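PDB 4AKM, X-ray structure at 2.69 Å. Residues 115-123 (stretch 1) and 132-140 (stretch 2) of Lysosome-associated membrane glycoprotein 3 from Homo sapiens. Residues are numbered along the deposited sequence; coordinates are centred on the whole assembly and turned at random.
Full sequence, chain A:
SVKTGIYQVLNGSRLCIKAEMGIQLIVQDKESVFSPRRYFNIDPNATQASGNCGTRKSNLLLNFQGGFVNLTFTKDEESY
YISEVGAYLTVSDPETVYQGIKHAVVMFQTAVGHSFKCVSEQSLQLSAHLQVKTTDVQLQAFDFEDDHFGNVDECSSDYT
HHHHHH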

# COMPACT_ATOMS: atom_id res chain seq x y z
N SER A 115 10.19 11.93 2.64
CA SER A 115 8.90 11.31 2.40
C SER A 115 8.70 11.07 0.91
O SER A 115 9.31 11.75 0.08
CB SER A 115 7.76 12.18 2.96
OG SER A 115 7.72 13.44 2.31
N PHE A 116 7.87 10.10 0.56
CA PHE A 116 7.58 9.84 -0.83
C PHE A 116 6.23 10.41 -1.20
O PHE A 116 5.24 10.18 -0.51
CB PHE A 116 7.60 8.34 -1.14
CG PHE A 116 7.44 8.02 -2.59
CD1 PHE A 116 8.53 8.05 -3.45
CD2 PHE A 116 6.20 7.71 -3.11
CE1 PHE A 116 8.38 7.76 -4.80
CE2 PHE A 116 6.05 7.42 -4.45
CZ PHE A 116 7.13 7.44 -5.29
N LYS A 117 6.19 11.17 -2.29
CA LYS A 117 4.94 11.69 -2.81
C LYS A 117 4.73 11.20 -4.23
O LYS A 117 5.68 11.16 -5.01
CB LYS A 117 4.94 13.22 -2.78
CG LYS A 117 3.67 13.84 -3.32
CD LYS A 117 3.81 15.34 -3.43
CE LYS A 117 2.62 15.95 -4.13
NZ LYS A 117 1.37 15.83 -3.33
N CYS A 118 3.50 10.81 -4.54
CA CYS A 118 3.14 10.43 -5.90
C CYS A 118 1.63 10.42 -6.09
O CYS A 118 0.96 9.42 -5.88
CB CYS A 118 3.71 9.06 -6.27
SG CYS A 118 3.63 8.72 -8.03
N VAL A 119 1.12 11.58 -6.51
CA VAL A 119 -0.30 11.78 -6.77
C VAL A 119 -0.71 11.03 -8.04
O VAL A 119 -1.87 10.64 -8.21
CB VAL A 119 -0.59 13.29 -6.88
CG1 VAL A 119 0.54 13.98 -7.64
CG2 VAL A 119 -1.95 13.57 -7.51
N SER A 120 0.25 10.79 -8.92
CA SER A 120 -0.01 10.06 -10.15
C SER A 120 -0.30 8.60 -9.86
O SER A 120 0.38 7.98 -9.04
CB SER A 120 1.17 10.18 -11.12
OG SER A 120 1.59 11.53 -11.27
N GLU A 121 -1.29 8.05 -10.56
CA GLU A 121 -1.70 6.66 -10.39
C GLU A 121 -0.56 5.66 -10.57
O GLU A 121 0.06 5.60 -11.63
CB GLU A 121 -2.80 6.29 -11.37
CG GLU A 121 -3.06 4.80 -11.44
CD GLU A 121 -3.97 4.41 -12.57
OE1 GLU A 121 -5.17 4.77 -12.53
OE2 GLU A 121 -3.49 3.73 -13.51
N GLN A 122 -0.29 4.88 -9.52
CA GLN A 122 0.71 3.82 -9.58
C GLN A 122 0.03 2.46 -9.57
O GLN A 122 -1.05 2.29 -9.01
CB GLN A 122 1.72 3.93 -8.44
CG GLN A 122 2.59 5.18 -8.49
CD GLN A 122 3.36 5.31 -9.80
OE1 GLN A 122 2.88 5.91 -10.76
NE2 GLN A 122 4.57 4.75 -9.82
N SER A 123 0.67 1.48 -10.20
CA SER A 123 0.04 0.20 -10.45
C SER A 123 0.99 -0.97 -10.26
O SER A 123 2.19 -0.86 -10.54
CB SER A 123 -0.52 0.17 -11.87
OG SER A 123 -0.65 -1.17 -12.32
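Stretch 2 132-140: VKTTDVQLQ

Stretch 2 runs antiparallel to stretch 1 and pairs with it in two short ladders. The axes of strands 116-118 and 137-140 make an angle of 171° and approach to 4.5 Å. Both chains are largely extended. The exception in stretch 2 is Asp136, with phi/psi of 54/34°, where the chain turns a corner.

Ser115 lies beside Gln140, and Ser115 CB is 3.3 Å from Leu139 O. Phe116 forms a hydrogen-bonded pair with Leu139. Phe116 N donates to Leu139 O at 2.9 Å, and Leu139 N donates to Phe116 O at 2.9 Å. Their side chains also touch, with Phe116 CB 4.0 Å from Leu139 CD1. Val137 CG1 sits at the edge of the Phe116 ring, 4.2 Å from Phe116 CD2.

Lys117 faces Gln138 as a non-hydrogen-bonded pair, with the two CA atoms 4.3 Å apart. Both side chains leave on the face opposite to that of Phe116, Cys118, Val137 and Leu139. Cys118 pairs with Val137. Cys118 N donates to Val137 O at 2.8 Å, and Val137 N returns a bond to Cys118 O at 3.1 Å.

At Val119 the regular ladder stops. Asp136 N makes a weak hydrogen bond to Val119 O at 3.4 Å. Ser120 points away from stretch 2. The register shifts by one residue across this loop.

Glu121 CA contacts Thr134 O at 3.3 Å. The CA-to-CB bond of Glu121 points sideways, but the end of the side chain comes nearer to stretch 2; Glu121 OE2 and Lys133 NZ are 4.3 Å apart, beyond a salt bridge. Gln122 opens the second ladder with Thr134. Gln122 N donates to Thr134 O at 2.9 Å, and Thr134 N donates to Gln122 O at 2.8 Å. Ser123 then lies against Lys133, with Ser123 CB 3.7 Å from Lys133 CG.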

# COMPACT_ATOMS: atom_id res chain seq x y z
N VAL A 132 -3.21 -4.05 -7.95
CA VAL A 132 -3.46 -2.96 -7.03
C VAL A 132 -3.03 -1.64 -7.66
O VAL A 132 -2.03 -1.58 -8.37
CB VAL A 132 -2.79 -3.20 -5.65
CG1 VAL A 132 -1.28 -3.33 -5.78
CG2 VAL A 132 -3.15 -2.10 -4.67
N LYS A 133 -3.83 -0.59 -7.44
CA LYS A 133 -3.49 0.75 -7.89
C LYS A 133 -3.52 1.76 -6.74
O LYS A 133 -4.46 1.78 -5.95
CB LYS A 133 -4.41 1.21 -9.03
CG LYS A 133 -3.77 1.07 -10.41
CD LYS A 133 -4.80 0.88 -11.51
CE LYS A 133 -4.17 0.20 -12.74
NZ LYS A 133 -5.18 -0.20 -13.77
N THR A 134 -2.47 2.58 -6.65
CA THR A 134 -2.42 3.63 -5.64
C THR A 134 -2.55 5.00 -6.27
O THR A 134 -2.26 5.18 -7.45
CB THR A 134 -1.10 3.59 -4.84
OG1 THR A 134 -0.03 4.10 -5.65
CG2 THR A 134 -0.78 2.18 -4.40
N THR A 135 -2.98 5.96 -5.47
CA THR A 135 -3.20 7.31 -5.96
C THR A 135 -3.05 8.27 -4.80
O THR A 135 -3.21 7.87 -3.66
CB THR A 135 -4.61 7.43 -6.57
OG1 THR A 135 -4.80 8.75 -7.09
CG2 THR A 135 -5.66 7.18 -5.53
N ASP A 136 -2.73 9.53 -5.07
CA ASP A 136 -2.65 10.55 -4.00
C ASP A 136 -1.73 10.14 -2.85
O ASP A 136 -1.97 10.46 -1.69
CB ASP A 136 -4.05 10.87 -3.46
CG ASP A 136 -4.86 11.68 -4.44
OD1 ASP A 136 -4.37 12.75 -4.85
OD2 ASP A 136 -5.97 11.25 -4.81
N VAL A 137 -0.66 9.43 -3.20
CA VAL A 137 0.25 8.88 -2.23
C VAL A 137 1.17 9.92 -1.61
O VAL A 137 1.86 10.65 -2.32
CB VAL A 137 1.14 7.78 -2.87
CG1 VAL A 137 2.16 7.26 -1.87
CG2 VAL A 137 0.28 6.65 -3.42
N GLN A 138 1.17 9.99 -0.29
CA GLN A 138 2.29 10.57 0.44
C GLN A 138 2.55 9.72 1.68
O GLN A 138 1.69 9.58 2.53
CB GLN A 138 2.02 12.01 0.85
CG GLN A 138 3.22 12.64 1.54
CD GLN A 138 3.22 14.15 1.44
OE1 GLN A 138 2.29 14.75 0.90
NE2 GLN A 138 4.26 14.78 1.97
N LEU A 139 3.75 9.15 1.77
CA LEU A 139 4.06 8.26 2.87
C LEU A 139 5.48 8.47 3.39
O LEU A 139 6.28 9.18 2.80
CB LEU A 139 3.84 6.80 2.48
CG LEU A 139 4.54 6.21 1.25
CD1 LEU A 139 5.99 5.83 1.53
CD2 LEU A 139 3.76 5.01 0.72
N GLN A 140 5.77 7.82 4.51
CA GLN A 140 7.08 7.86 5.14
C GLN A 140 7.17 6.72 6.13
O GLN A 140 6.19 6.38 6.80
CB GLN A 140 7.30 9.21 5.83
CG GLN A 140 8.72 9.41 6.37
CD GLN A 140 9.01 10.86 6.72
OE1 GLN A 140 8.35 11.78 6.22
NE2 GLN A 140 10.00 11.08 7.58